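PDB 3L48: outer membrane usher protein PapC from Escherichia coli, which forms the outer-membrane pore through which pilus subunits are exported and assembled, the chain here being its C-terminal domain. Local coordinates for residues Lys8-Ile13 / Ser48-Gly53; Ala12-Ala17 / Leu80-Thr85; Gly25-Ser30 / Ser57-Gly62. One frame throughout, in Å; residues are numbered along the deposited sequence. Where two conformers were deposited one is given.

Contact 1. Residues Lys8-Ile13 / Ser48-Gly53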
ATOM      1  N   LYS A   8       9.042  -5.247  -8.377  1.00 47.81           N
ATOM      2  CA  LYS A   8       8.749  -5.657  -7.009  1.00 41.11           C
ATOM      3  C   LYS A   8       8.898  -4.596  -5.915  1.00 30.90           C
ATOM      4  O   LYS A   8       8.121  -4.597  -4.968  1.00 27.61           O
ATOM      5  CB  LYS A   8       9.514  -6.935  -6.661  1.00 47.54           C
ATOM      6  CG  LYS A   8       8.885  -8.173  -7.261  1.00 50.83           C
ATOM      7  CD  LYS A   8       9.897  -9.280  -7.417  1.00 54.33           C
ATOM      8  CE  LYS A   8       9.355 -10.377  -8.312  1.00 56.87           C
ATOM      9  NZ  LYS A   8      10.441 -11.265  -8.818  1.00 56.60           N
ATOM     10  N   ARG A   9       9.872  -3.696  -6.019  1.00 25.67           N
ATOM     11  CA  ARG A   9       9.911  -2.589  -5.060  1.00 21.52           C
ATOM     12  C   ARG A   9       9.178  -1.357  -5.569  1.00 21.98           C
ATOM     13  O   ARG A   9       9.512  -0.810  -6.622  1.00 22.07           O
ATOM     14  CB  ARG A   9      11.324  -2.189  -4.638  1.00 24.55           C
ATOM     15  CG  ARG A   9      11.286  -0.928  -3.770  1.00 28.70           C
ATOM     16  CD  ARG A   9      12.598  -0.594  -3.105  1.00 29.89           C
ATOM     17  NE  ARG A   9      13.516   0.095  -4.001  1.00 24.08           N
ATOM     18  CZ  ARG A   9      14.625   0.702  -3.601  1.00 23.92           C
ATOM     19  NH1 ARG A   9      14.942   0.715  -2.315  1.00 27.23           N
ATOM     20  NH2 ARG A   9      15.413   1.296  -4.483  1.00 20.94           N
ATOM     21  N   LEU A  10       8.188  -0.913  -4.802  1.00 18.01           N
ATOM     22  CA  LEU A  10       7.380   0.232  -5.199  1.00 19.49           C
ATOM     23  C   LEU A  10       7.473   1.375  -4.202  1.00 15.74           C
ATOM     24  O   LEU A  10       7.510   1.157  -2.995  1.00 17.25           O
ATOM     25  CB  LEU A  10       5.918  -0.180  -5.363  1.00 22.35           C
ATOM     26  CG  LEU A  10       5.657  -1.283  -6.386  1.00 23.16           C
ATOM     27  CD1 LEU A  10       4.162  -1.444  -6.605  1.00 24.34           C
ATOM     28  CD2 LEU A  10       6.372  -0.967  -7.692  1.00 21.54           C
ATOM     29  N   PHE A  11       7.521   2.596  -4.721  1.00 14.76           N
ATOM     30  CA  PHE A  11       7.409   3.787  -3.894  1.00 11.75           C
ATOM     31  C   PHE A  11       5.953   4.233  -3.942  1.00 18.38           C
ATOM     32  O   PHE A  11       5.536   4.924  -4.873  1.00 18.32           O
ATOM     33  CB  PHE A  11       8.324   4.896  -4.411  1.00 14.33           C
ATOM     34  CG  PHE A  11       9.759   4.474  -4.581  1.00 15.99           C
ATOM     35  CD1 PHE A  11      10.472   3.940  -3.519  1.00 16.02           C
ATOM     36  CD2 PHE A  11      10.398   4.620  -5.801  1.00 18.43           C
ATOM     37  CE1 PHE A  11      11.799   3.552  -3.673  1.00 16.84           C
ATOM     38  CE2 PHE A  11      11.725   4.237  -5.963  1.00 19.31           C
ATOM     39  CZ  PHE A  11      12.426   3.702  -4.895  1.00 18.80           C
ATOM     40  N   ALA A  12       5.178   3.822  -2.945  1.00 16.40           N
ATOM     41  CA  ALA A  12       3.732   4.017  -2.984  1.00 17.65           C
ATOM     42  C   ALA A  12       3.279   5.292  -2.283  1.00 20.50           C
ATOM     43  O   ALA A  12       3.602   5.527  -1.118  1.00 20.91           O
ATOM     44  CB  ALA A  12       3.014   2.806  -2.398  1.00 16.50           C
ATOM     45  N   ILE A  13       2.533   6.115  -3.011  1.00 16.78           N
ATOM     46  CA  ILE A  13       1.882   7.274  -2.423  1.00 14.56           C
ATOM     47  C   ILE A  13       0.446   6.878  -2.098  1.00 15.73           C
ATOM     48  O   ILE A  13      -0.394   6.753  -2.990  1.00 18.84           O
ATOM     49  CB  ILE A  13       1.896   8.484  -3.375  1.00 18.37           C
ATOM     50  CG1 ILE A  13       3.317   8.755  -3.878  1.00 21.26           C
ATOM     51  CG2 ILE A  13       1.326   9.722  -2.682  1.00 16.65           C
ATOM     52  CD1 ILE A  13       4.323   8.995  -2.772  1.00 20.54           C
ATOM     53  N   SER A  48       8.380  -3.677  -0.466  1.00 23.07           N
ATOM     54  CA  SER A  48       9.297  -4.678  -1.002  1.00 26.15           C
ATOM     55  C   SER A  48       8.538  -5.920  -1.456  1.00 25.30           C
ATOM     56  O   SER A  48       7.571  -6.337  -0.815  1.00 25.39           O
ATOM     57  CB  SER A  48      10.331  -5.081   0.055  1.00 28.24           C
ATOM     58  OG  SER A  48      11.079  -3.969   0.507  1.00 29.65           O
ATOM     59  N   GLY A  49       8.985  -6.506  -2.562  1.00 23.78           N
ATOM     60  CA  GLY A  49       8.464  -7.778  -3.031  1.00 23.18           C
ATOM     61  C   GLY A  49       6.999  -7.755  -3.413  1.00 24.17           C
ATOM     62  O   GLY A  49       6.278  -8.726  -3.188  1.00 23.25           O
ATOM     63  N   VAL A  50       6.558  -6.645  -3.997  1.00 20.62           N
ATOM     64  CA  VAL A  50       5.178  -6.509  -4.443  1.00 23.64           C
ATOM     65  C   VAL A  50       4.955  -7.247  -5.757  1.00 25.86           C
ATOM     66  O   VAL A  50       5.807  -7.228  -6.645  1.00 27.14           O
ATOM     67  CB  VAL A  50       4.791  -5.030  -4.647  1.00 24.06           C
ATOM     68  CG1 VAL A  50       3.307  -4.906  -4.979  1.00 21.18           C
ATOM     69  CG2 VAL A  50       5.138  -4.215  -3.414  1.00 18.78           C
ATOM     70  N   THR A  51       3.802  -7.896  -5.877  1.00 26.70           N
ATOM     71  CA  THR A  51       3.428  -8.564  -7.115  1.00 28.05           C
ATOM     72  C   THR A  51       2.456  -7.691  -7.893  1.00 27.26           C
ATOM     73  O   THR A  51       1.402  -7.322  -7.379  1.00 31.36           O
ATOM     74  CB  THR A  51       2.759  -9.923  -6.845  1.00 32.44           C
ATOM     75  OG1 THR A  51       3.590 -10.705  -5.979  1.00 31.97           O
ATOM     76  CG2 THR A  51       2.536 -10.674  -8.150  1.00 31.31           C
ATOM     77  N   PRO A  52       2.814  -7.346  -9.138  1.00 27.79           N
ATOM     78  CA  PRO A  52       1.913  -6.537  -9.966  1.00 28.56           C
ATOM     79  C   PRO A  52       0.543  -7.195 -10.097  1.00 30.16           C
ATOM     80  O   PRO A  52       0.459  -8.374 -10.433  1.00 33.44           O
ATOM     81  CB  PRO A  52       2.619  -6.513 -11.325  1.00 29.60           C
ATOM     82  CG  PRO A  52       4.069  -6.721 -11.001  1.00 26.09           C
ATOM     83  CD  PRO A  52       4.079  -7.658  -9.826  1.00 26.49           C
ATOM     84  N   GLY A  53      -0.516  -6.442  -9.819  1.00 30.46           N
ATOM     85  CA  GLY A  53      -1.866  -6.951  -9.967  1.00 32.03           C
ATOM     86  C   GLY A  53      -2.512  -7.438  -8.682  1.00 31.25           C
ATOM     87  O   GLY A  53      -3.720  -7.676  -8.646  1.00 33.34           O
TER

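Contact 2. Residues Ala12-Ala17 / Leu80-Thr85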
ATOM      1  N   ALA A  12       5.178   3.822  -2.945  1.00 16.40           N
ATOM      2  CA  ALA A  12       3.732   4.017  -2.984  1.00 17.65           C
ATOM      3  C   ALA A  12       3.279   5.292  -2.283  1.00 20.50           C
ATOM      4  O   ALA A  12       3.602   5.527  -1.118  1.00 20.91           O
ATOM      5  CB  ALA A  12       3.014   2.806  -2.398  1.00 16.50           C
ATOM      6  N   ILE A  13       2.533   6.115  -3.011  1.00 16.78           N
ATOM      7  CA  ILE A  13       1.882   7.274  -2.423  1.00 14.56           C
ATOM      8  C   ILE A  13       0.446   6.878  -2.098  1.00 15.73           C
ATOM      9  O   ILE A  13      -0.394   6.753  -2.990  1.00 18.84           O
ATOM     10  CB  ILE A  13       1.896   8.484  -3.375  1.00 18.37           C
ATOM     11  CG1 ILE A  13       3.317   8.755  -3.878  1.00 21.26           C
ATOM     12  CG2 ILE A  13       1.326   9.722  -2.682  1.00 16.65           C
ATOM     13  CD1 ILE A  13       4.323   8.995  -2.772  1.00 20.54           C
ATOM     14  N   LEU A  14       0.175   6.662  -0.817  1.00 13.12           N
ATOM     15  CA  LEU A  14      -1.122   6.166  -0.379  1.00 14.10           C
ATOM     16  C   LEU A  14      -2.076   7.285   0.032  1.00 14.94           C
ATOM     17  O   LEU A  14      -1.729   8.146   0.843  1.00 17.83           O
ATOM     18  CB  LEU A  14      -0.947   5.211   0.801  1.00 15.57           C
ATOM     19  CG  LEU A  14      -0.058   3.981   0.622  1.00 21.98           C
ATOM     20  CD1 LEU A  14       0.209   3.334   1.972  1.00 21.46           C
ATOM     21  CD2 LEU A  14      -0.708   2.992  -0.321  1.00 26.94           C
ATOM     22  N   ARG A  15      -3.277   7.273  -0.535  0.51 15.45           N
ATOM     23  CA  ARG A  15      -4.338   8.174  -0.099  0.51 17.56           C
ATOM     24  C   ARG A  15      -5.679   7.454  -0.147  0.51 17.87           C
ATOM     25  O   ARG A  15      -5.950   6.697  -1.079  0.51 17.89           O
ATOM     26  CB  ARG A  15      -4.386   9.444  -0.957  0.51 19.04           C
ATOM     27  CG  ARG A  15      -3.097  10.254  -0.955  0.51 22.56           C
ATOM     28  CD  ARG A  15      -3.363  11.725  -1.248  0.51 22.03           C
ATOM     29  NE  ARG A  15      -3.938  12.415  -0.097  0.51 20.04           N
ATOM     30  CZ  ARG A  15      -3.374  13.450   0.517  0.51 16.72           C
ATOM     31  NH1 ARG A  15      -2.219  13.932   0.090  0.51 16.63           N
ATOM     32  NH2 ARG A  15      -3.973  14.006   1.557  0.51  8.83           N
ATOM     33  N   LEU A  16      -6.511   7.683   0.864  1.00 17.15           N
ATOM     34  CA  LEU A  16      -7.835   7.083   0.908  1.00 17.64           C
ATOM     35  C   LEU A  16      -8.746   7.768  -0.102  1.00 20.47           C
ATOM     36  O   LEU A  16      -8.425   8.848  -0.610  1.00 15.75           O
ATOM     37  CB  LEU A  16      -8.436   7.157   2.315  1.00 17.89           C
ATOM     38  CG  LEU A  16      -8.005   6.062   3.296  1.00 21.65           C
ATOM     39  CD1 LEU A  16      -6.538   6.212   3.666  1.00 22.84           C
ATOM     40  CD2 LEU A  16      -8.876   6.093   4.546  1.00 21.73           C
ATOM     41  N   ALA A  17      -9.875   7.130  -0.394  1.00 20.74           N
ATOM     42  CA  ALA A  17     -10.853   7.686  -1.322  1.00 21.00           C
ATOM     43  C   ALA A  17     -11.316   9.073  -0.886  1.00 17.95           C
ATOM     44  O   ALA A  17     -11.653   9.913  -1.719  1.00 18.63           O
ATOM     45  CB  ALA A  17     -12.050   6.743  -1.472  1.00 17.04           C
ATOM     46  N   LEU A  80       4.136   5.391  -7.534  1.00 19.20           N
ATOM     47  CA  LEU A  80       2.764   5.471  -8.015  1.00 19.95           C
ATOM     48  C   LEU A  80       1.750   5.723  -6.903  1.00 19.06           C
ATOM     49  O   LEU A  80       1.945   5.323  -5.754  1.00 14.49           O
ATOM     50  CB  LEU A  80       2.388   4.222  -8.816  1.00 22.38           C
ATOM     51  CG  LEU A  80       2.017   2.957  -8.045  1.00 25.10           C
ATOM     52  CD1 LEU A  80       1.693   1.834  -9.021  1.00 28.74           C
ATOM     53  CD2 LEU A  80       3.131   2.538  -7.100  1.00 23.25           C
ATOM     54  N   LEU A  81       0.672   6.407  -7.270  1.00 14.65           N
ATOM     55  CA  LEU A  81      -0.459   6.631  -6.385  1.00 13.47           C
ATOM     56  C   LEU A  81      -1.216   5.326  -6.201  1.00 17.95           C
ATOM     57  O   LEU A  81      -1.549   4.655  -7.179  1.00 23.17           O
ATOM     58  CB  LEU A  81      -1.397   7.679  -6.993  1.00 11.61           C
ATOM     59  CG  LEU A  81      -2.682   8.013  -6.233  1.00 17.82           C
ATOM     60  CD1 LEU A  81      -2.372   8.824  -4.983  1.00 14.51           C
ATOM     61  CD2 LEU A  81      -3.671   8.760  -7.132  1.00 22.08           C
ATOM     62  N   LEU A  82      -1.477   4.960  -4.952  1.00 15.56           N
ATOM     63  CA  LEU A  82      -2.345   3.822  -4.668  1.00 18.60           C
ATOM     64  C   LEU A  82      -3.567   4.276  -3.870  1.00 18.70           C
ATOM     65  O   LEU A  82      -3.501   4.421  -2.650  1.00 16.06           O
ATOM     66  CB  LEU A  82      -1.588   2.727  -3.910  1.00 21.79           C
ATOM     67  CG  LEU A  82      -0.414   2.074  -4.647  1.00 23.34           C
ATOM     68  CD1 LEU A  82       0.170   0.947  -3.816  1.00 24.87           C
ATOM     69  CD2 LEU A  82      -0.852   1.552  -6.009  1.00 20.54           C
ATOM     70  N   PRO A  83      -4.683   4.530  -4.567  1.00 19.98           N
ATOM     71  CA  PRO A  83      -5.921   4.903  -3.876  1.00 21.22           C
ATOM     72  C   PRO A  83      -6.345   3.795  -2.925  1.00 24.85           C
ATOM     73  O   PRO A  83      -6.571   2.664  -3.351  1.00 28.93           O
ATOM     74  CB  PRO A  83      -6.936   5.035  -5.017  1.00 19.90           C
ATOM     75  CG  PRO A  83      -6.112   5.346  -6.218  1.00 20.44           C
ATOM     76  CD  PRO A  83      -4.830   4.575  -6.031  1.00 18.62           C
ATOM     77  N   CYS A  84      -6.452   4.116  -1.639  0.51 25.33           N
ATOM     78  CA  CYS A  84      -6.832   3.119  -0.643  0.51 27.15           C
ATOM     79  C   CYS A  84      -8.325   3.184  -0.323  0.51 28.53           C
ATOM     80  O   CYS A  84      -8.805   4.147   0.275  0.51 29.81           O
ATOM     81  CB  CYS A  84      -6.002   3.283   0.632  0.51 27.60           C
ATOM     82  SG  CYS A  84      -5.947   1.799   1.663  0.51 35.68           S
ATOM     83  N   THR A  85      -9.051   2.145  -0.726  1.00 27.14           N
ATOM     84  CA  THR A  85     -10.494   2.105  -0.563  1.00 30.82           C
ATOM     85  C   THR A  85     -10.898   1.104   0.509  1.00 35.80           C
ATOM     86  O   THR A  85     -10.499  -0.062   0.462  1.00 32.64           O
ATOM     87  CB  THR A  85     -11.197   1.763  -1.891  1.00 34.84           C
ATOM     88  OG1 THR A  85     -10.757   0.479  -2.348  1.00 42.84           O
ATOM     89  CG2 THR A  85     -10.862   2.803  -2.945  1.00 29.83           C
TER

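Contact 3. Residues Gly25-Ser30 / Ser57-Gly62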
ATOM      1  N   GLY A  25       3.108   4.609  10.562  1.00 19.01           N
ATOM      2  CA  GLY A  25       3.259   3.381  11.323  1.00 20.17           C
ATOM      3  C   GLY A  25       2.279   2.287  10.944  1.00 23.06           C
ATOM      4  O   GLY A  25       2.323   1.190  11.495  1.00 22.54           O
ATOM      5  N   ALA A  26       1.382   2.586  10.008  1.00 22.26           N
ATOM      6  CA  ALA A  26       0.475   1.573   9.479  1.00 21.09           C
ATOM      7  C   ALA A  26       1.279   0.526   8.707  1.00 21.69           C
ATOM      8  O   ALA A  26       2.340   0.829   8.166  1.00 21.60           O
ATOM      9  CB  ALA A  26      -0.565   2.215   8.573  1.00 14.55           C
ATOM     10  N   SER A  27       0.779  -0.703   8.658  1.00 19.65           N
ATOM     11  CA  SER A  27       1.456  -1.754   7.905  1.00 23.77           C
ATOM     12  C   SER A  27       0.737  -2.060   6.596  1.00 21.96           C
ATOM     13  O   SER A  27      -0.480  -1.923   6.496  1.00 19.19           O
ATOM     14  CB  SER A  27       1.583  -3.028   8.742  1.00 23.48           C
ATOM     15  OG  SER A  27       0.307  -3.564   9.032  1.00 31.83           O
ATOM     16  N   VAL A  28       1.503  -2.477   5.595  1.00 21.21           N
ATOM     17  CA  VAL A  28       0.948  -2.849   4.301  1.00 22.03           C
ATOM     18  C   VAL A  28       1.249  -4.321   4.051  1.00 25.92           C
ATOM     19  O   VAL A  28       2.407  -4.741   4.085  1.00 23.43           O
ATOM     20  CB  VAL A  28       1.555  -2.009   3.166  1.00 20.62           C
ATOM     21  CG1 VAL A  28       0.831  -2.290   1.860  1.00 19.15           C
ATOM     22  CG2 VAL A  28       1.479  -0.531   3.508  1.00 20.02           C
ATOM     23  N   THR A  29       0.208  -5.105   3.801  1.00 26.16           N
ATOM     24  CA  THR A  29       0.365  -6.548   3.677  1.00 28.12           C
ATOM     25  C   THR A  29      -0.178  -7.062   2.354  1.00 33.79           C
ATOM     26  O   THR A  29      -1.142  -6.518   1.808  1.00 32.01           O
ATOM     27  CB  THR A  29      -0.339  -7.292   4.827  1.00 30.33           C
ATOM     28  OG1 THR A  29      -1.716  -6.907   4.870  1.00 27.30           O
ATOM     29  CG2 THR A  29       0.316  -6.958   6.161  1.00 32.31           C
ATOM     30  N   SER A  30       0.449  -8.118   1.846  1.00 37.80           N
ATOM     31  CA  SER A  30       0.044  -8.732   0.588  1.00 40.05           C
ATOM     32  C   SER A  30      -1.172  -9.622   0.796  1.00 43.57           C
ATOM     33  O   SER A  30      -1.566  -9.894   1.932  1.00 42.11           O
ATOM     34  CB  SER A  30       1.193  -9.557   0.005  1.00 38.83           C
ATOM     35  OG  SER A  30       1.511 -10.649   0.853  1.00 39.07           O
ATOM     36  N   SER A  57      -3.539  -4.880   1.607  1.00 27.60           N
ATOM     37  CA  SER A  57      -4.353  -4.291   2.658  1.00 29.20           C
ATOM     38  C   SER A  57      -3.485  -3.396   3.536  1.00 26.86           C
ATOM     39  O   SER A  57      -2.332  -3.720   3.825  1.00 26.36           O
ATOM     40  CB  SER A  57      -5.046  -5.370   3.492  1.00 33.69           C
ATOM     41  OG  SER A  57      -4.134  -5.994   4.373  1.00 43.36           O
ATOM     42  N   VAL A  58      -4.040  -2.259   3.935  1.00 24.03           N
ATOM     43  CA  VAL A  58      -3.341  -1.328   4.805  1.00 22.72           C
ATOM     44  C   VAL A  58      -3.942  -1.411   6.199  1.00 25.00           C
ATOM     45  O   VAL A  58      -5.138  -1.193   6.383  1.00 23.09           O
ATOM     46  CB  VAL A  58      -3.441   0.108   4.275  1.00 20.51           C
ATOM     47  CG1 VAL A  58      -2.673   1.062   5.175  1.00 19.92           C
ATOM     48  CG2 VAL A  58      -2.915   0.167   2.850  1.00 17.66           C
ATOM     49  N   ASN A  59      -3.110  -1.732   7.181  1.00 23.84           N
ATOM     50  CA  ASN A  59      -3.605  -2.001   8.522  1.00 26.24           C
ATOM     51  C   ASN A  59      -3.155  -0.980   9.555  1.00 24.76           C
ATOM     52  O   ASN A  59      -1.997  -0.563   9.570  1.00 21.72           O
ATOM     53  CB  ASN A  59      -3.169  -3.398   8.969  1.00 31.28           C
ATOM     54  CG  ASN A  59      -3.191  -4.403   7.837  1.00 34.52           C
ATOM     55  OD1 ASN A  59      -2.150  -4.728   7.258  1.00 39.47           O
ATOM     56  ND2 ASN A  59      -4.379  -4.895   7.505  1.00 31.30           N
ATOM     57  N   TRP A  60      -4.091  -0.574  10.409  1.00 23.56           N
ATOM     58  CA  TRP A  60      -3.765   0.137  11.639  1.00 28.97           C
ATOM     59  C   TRP A  60      -4.904  -0.006  12.644  1.00 35.20           C
ATOM     60  O   TRP A  60      -6.022  -0.355  12.271  1.00 33.37           O
ATOM     61  CB  TRP A  60      -3.402   1.608  11.382  1.00 25.81           C
ATOM     62  CG  TRP A  60      -4.528   2.501  10.967  1.00 17.61           C
ATOM     63  CD1 TRP A  60      -5.372   3.199  11.786  1.00 22.59           C
ATOM     64  CD2 TRP A  60      -4.906   2.832   9.622  1.00 20.27           C
ATOM     65  NE1 TRP A  60      -6.262   3.932  11.032  1.00 21.02           N
ATOM     66  CE2 TRP A  60      -5.999   3.725   9.709  1.00 18.20           C
ATOM     67  CE3 TRP A  60      -4.430   2.460   8.362  1.00 21.05           C
ATOM     68  CZ2 TRP A  60      -6.625   4.241   8.573  1.00 20.97           C
ATOM     69  CZ3 TRP A  60      -5.054   2.974   7.240  1.00 21.03           C
ATOM     70  CH2 TRP A  60      -6.140   3.857   7.353  1.00 23.36           C
ATOM     71  N   ASP A  61      -4.607   0.249  13.914  1.00 36.13           N
ATOM     72  CA  ASP A  61      -5.576   0.054  14.988  1.00 40.00           C
ATOM     73  C   ASP A  61      -6.113  -1.371  14.966  1.00 40.45           C
ATOM     74  O   ASP A  61      -7.319  -1.596  15.067  1.00 39.47           O
ATOM     75  CB  ASP A  61      -6.718   1.069  14.886  1.00 46.30           C
ATOM     76  CG  ASP A  61      -6.267   2.486  15.200  1.00 56.28           C
ATOM     77  OD1 ASP A  61      -5.148   2.648  15.733  1.00 57.49           O
ATOM     78  OD2 ASP A  61      -7.030   3.436  14.919  1.00 61.92           O
ATOM     79  N   GLY A  62      -5.199  -2.327  14.822  1.00 41.58           N
ATOM     80  CA  GLY A  62      -5.532  -3.741  14.841  1.00 43.35           C
ATOM     81  C   GLY A  62      -6.622  -4.140  13.868  1.00 42.79           C
ATOM     82  O   GLY A  62      -7.467  -4.978  14.183  1.00 45.90           O
TER
HETATM   83  O   HOH W   1      -4.012  -8.967   3.713  1.00 48.68           O

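Contact 1. Residues Lys8-Ile13 / Ser48-Gly53
The carbonyl O of Lys-8 receives the N-H of Val-50 at 2.8 Å, the one hydrogen bond between the two segments. The bond is fairly straight, 160° at the hydrogen, and its donor sits 16° out of the carbonyl plane. The N of Gly-49 also comes within 3.2 Å of Lys-8 O, but at an angle too poor for a second bond. A CA-H...O contact from Lys-8 CA to Val-50 O, 3.4 Å long, runs the other way across the same pair. The Lys-8 side chain starts beside the Val-50 carbonyl, with CG 3.3 Å from Val-50 O; beyond CG the chain is extended and leads its amine away from the loop. Val-50 sets both branches to work: CG1, anti to the backbone N (chi1 -174°), lies 3.9 Å from CD1 of Leu-10, whereas CG2 lies against Lys-8 O at 3.4 Å. The Leu-10 and Val-50 side chains cross at about a right angle, and both are buried, each also touching Val-70. Gly-49 has positive phi, a backbone shape that suits a residue without a side chain. The next residue after Lys-8, Arg-9, forms a salt bridge with Asp-77, and Leu-10 bonds through its backbone to Leu-47. The loop that follows strand 44-47 is thus fastened just ahead of strand 10-16, next to where those two strands pair in the Ig-like beta sandwich of the usher's C-terminal domain.

Contact 2. Residues Ala12-Ala17 / Leu80-Thr85
Leu-82 lays its side chain against two residues of strand 12-16: its CD1 meets CB of Ala-12 at 3.7 Å, and its CB meets CD2 of Leu-14 at 3.7 Å. The Leu-14 and Leu-82 side chains cross obliquely. On the same face CD1 of Leu-16 approaches CB of Cys-84 at 4.3 Å. Ile-13, Arg-15, Leu-81 and Pro-83 point to the other, more exposed face, where CD1 of Leu-81 lies 3.5 Å from the backbone O of Ile-13; CG of Leu-81, anti to its own backbone N (chi1 178°), is 4.2 Å from that same Ile-13 O. Holding these side chains in step is a parallel backbone ladder, the two strands inclined at 26°. Ile-13 N donates to Leu-80 O, Leu-82 N to Ile-13 O, and Cys-84 N to Arg-15 O at 2.7 Å, the last with 172° at the hydrogen. The bond from Ala-17 N to Cys-84 O, 3.2 Å, is weak. Such parallel pairing of the first and last strands completes one sheet of the Ig-like sandwich, with strand 10-16 lying between 78-84 and the antiparallel strand 44-47. Further out, Cys-84 SG forms a disulfide with Cys-66 of strand 64-69, which ties this sheet to the facing one, and Leu-82 also touches Val-68 of that strand. In the conformer given, the guanidinium of Arg-15 leads away from strand 80-84, its NH2 hydrogen-bonded to Gly-19 O.

Contact 3. Residues Gly25-Ser30 / Ser57-Gly62
CB of Ala-26 approaches the indole of Trp-60 obliquely, 3.9 Å from CE3, while CG1 of Val-58 and OD1 of Asp-61 lie at the ring's edge, in its plane. The other flat group, the amide of Asn-59, lies beside the hydroxyls of Ser-27 and Thr-29, and its side chain crosses that of Thr-29 at about a right angle. CB of Asn-59 is 3.5 Å from Ser-27 OG. An alanine in place of Asn-59 would probably leave the Ser-27 and Thr-29 side chains without this amide beside them and open a gap along that face. Next to it, OG of Ser-57 and OG1 of Thr-29 stand 2.6 Å apart; chi1 values of 75° on Ser-57 and 56° on Thr-29 put each oxygen between its own backbone N and carbonyl carbon. A water joins Ser-57 OG to the carbonyl O of Ser-30. The backbones form an antiparallel ladder: Ser-27 pairs with Asn-59 and Thr-29 with Ser-57 as hydrogen-bonded pairs, the straightest bond being Asn-59 N to Ser-27 O, 2.7 Å and 174°. Between them Val-28 and Val-58, a non-hydrogen-bonded pair, point to the opposite, buried face, their CG2 atoms 4.5 Å apart. Strands 27-29 and 55-59 are the inner pair of a four-strand antiparallel sheet, with 35-38 beyond Val-28 and 64-69 beyond Val-58; the Trp-60 side chain touches Pro-22 and Pro-23.

How the contacts relate
From the N terminus, the chain opens with strand 10-16, which serves both contact 1 and contact 2. Contact 3 starts next, at 25-30. Contact 1 closes its loop at 48-53, tying the loop after strand 44-47 to the start of strand 10-16, before contact 3 closes at 57-62, so these two cross, lying on opposite sides of the chain's centre. Contact 2 closes last, at 80-85, and spans contact 3 entirely. Contacts 1 and 2 share Ala-12 and Ile-13, and CD1 of Leu-10 packs on CD2 of Leu-80 between them. Contact 2 belongs to the three-strand sheet and contact 3 to the four-strand sheet; across the sandwich SG of Cys-84 packs on CG2 of Val-58.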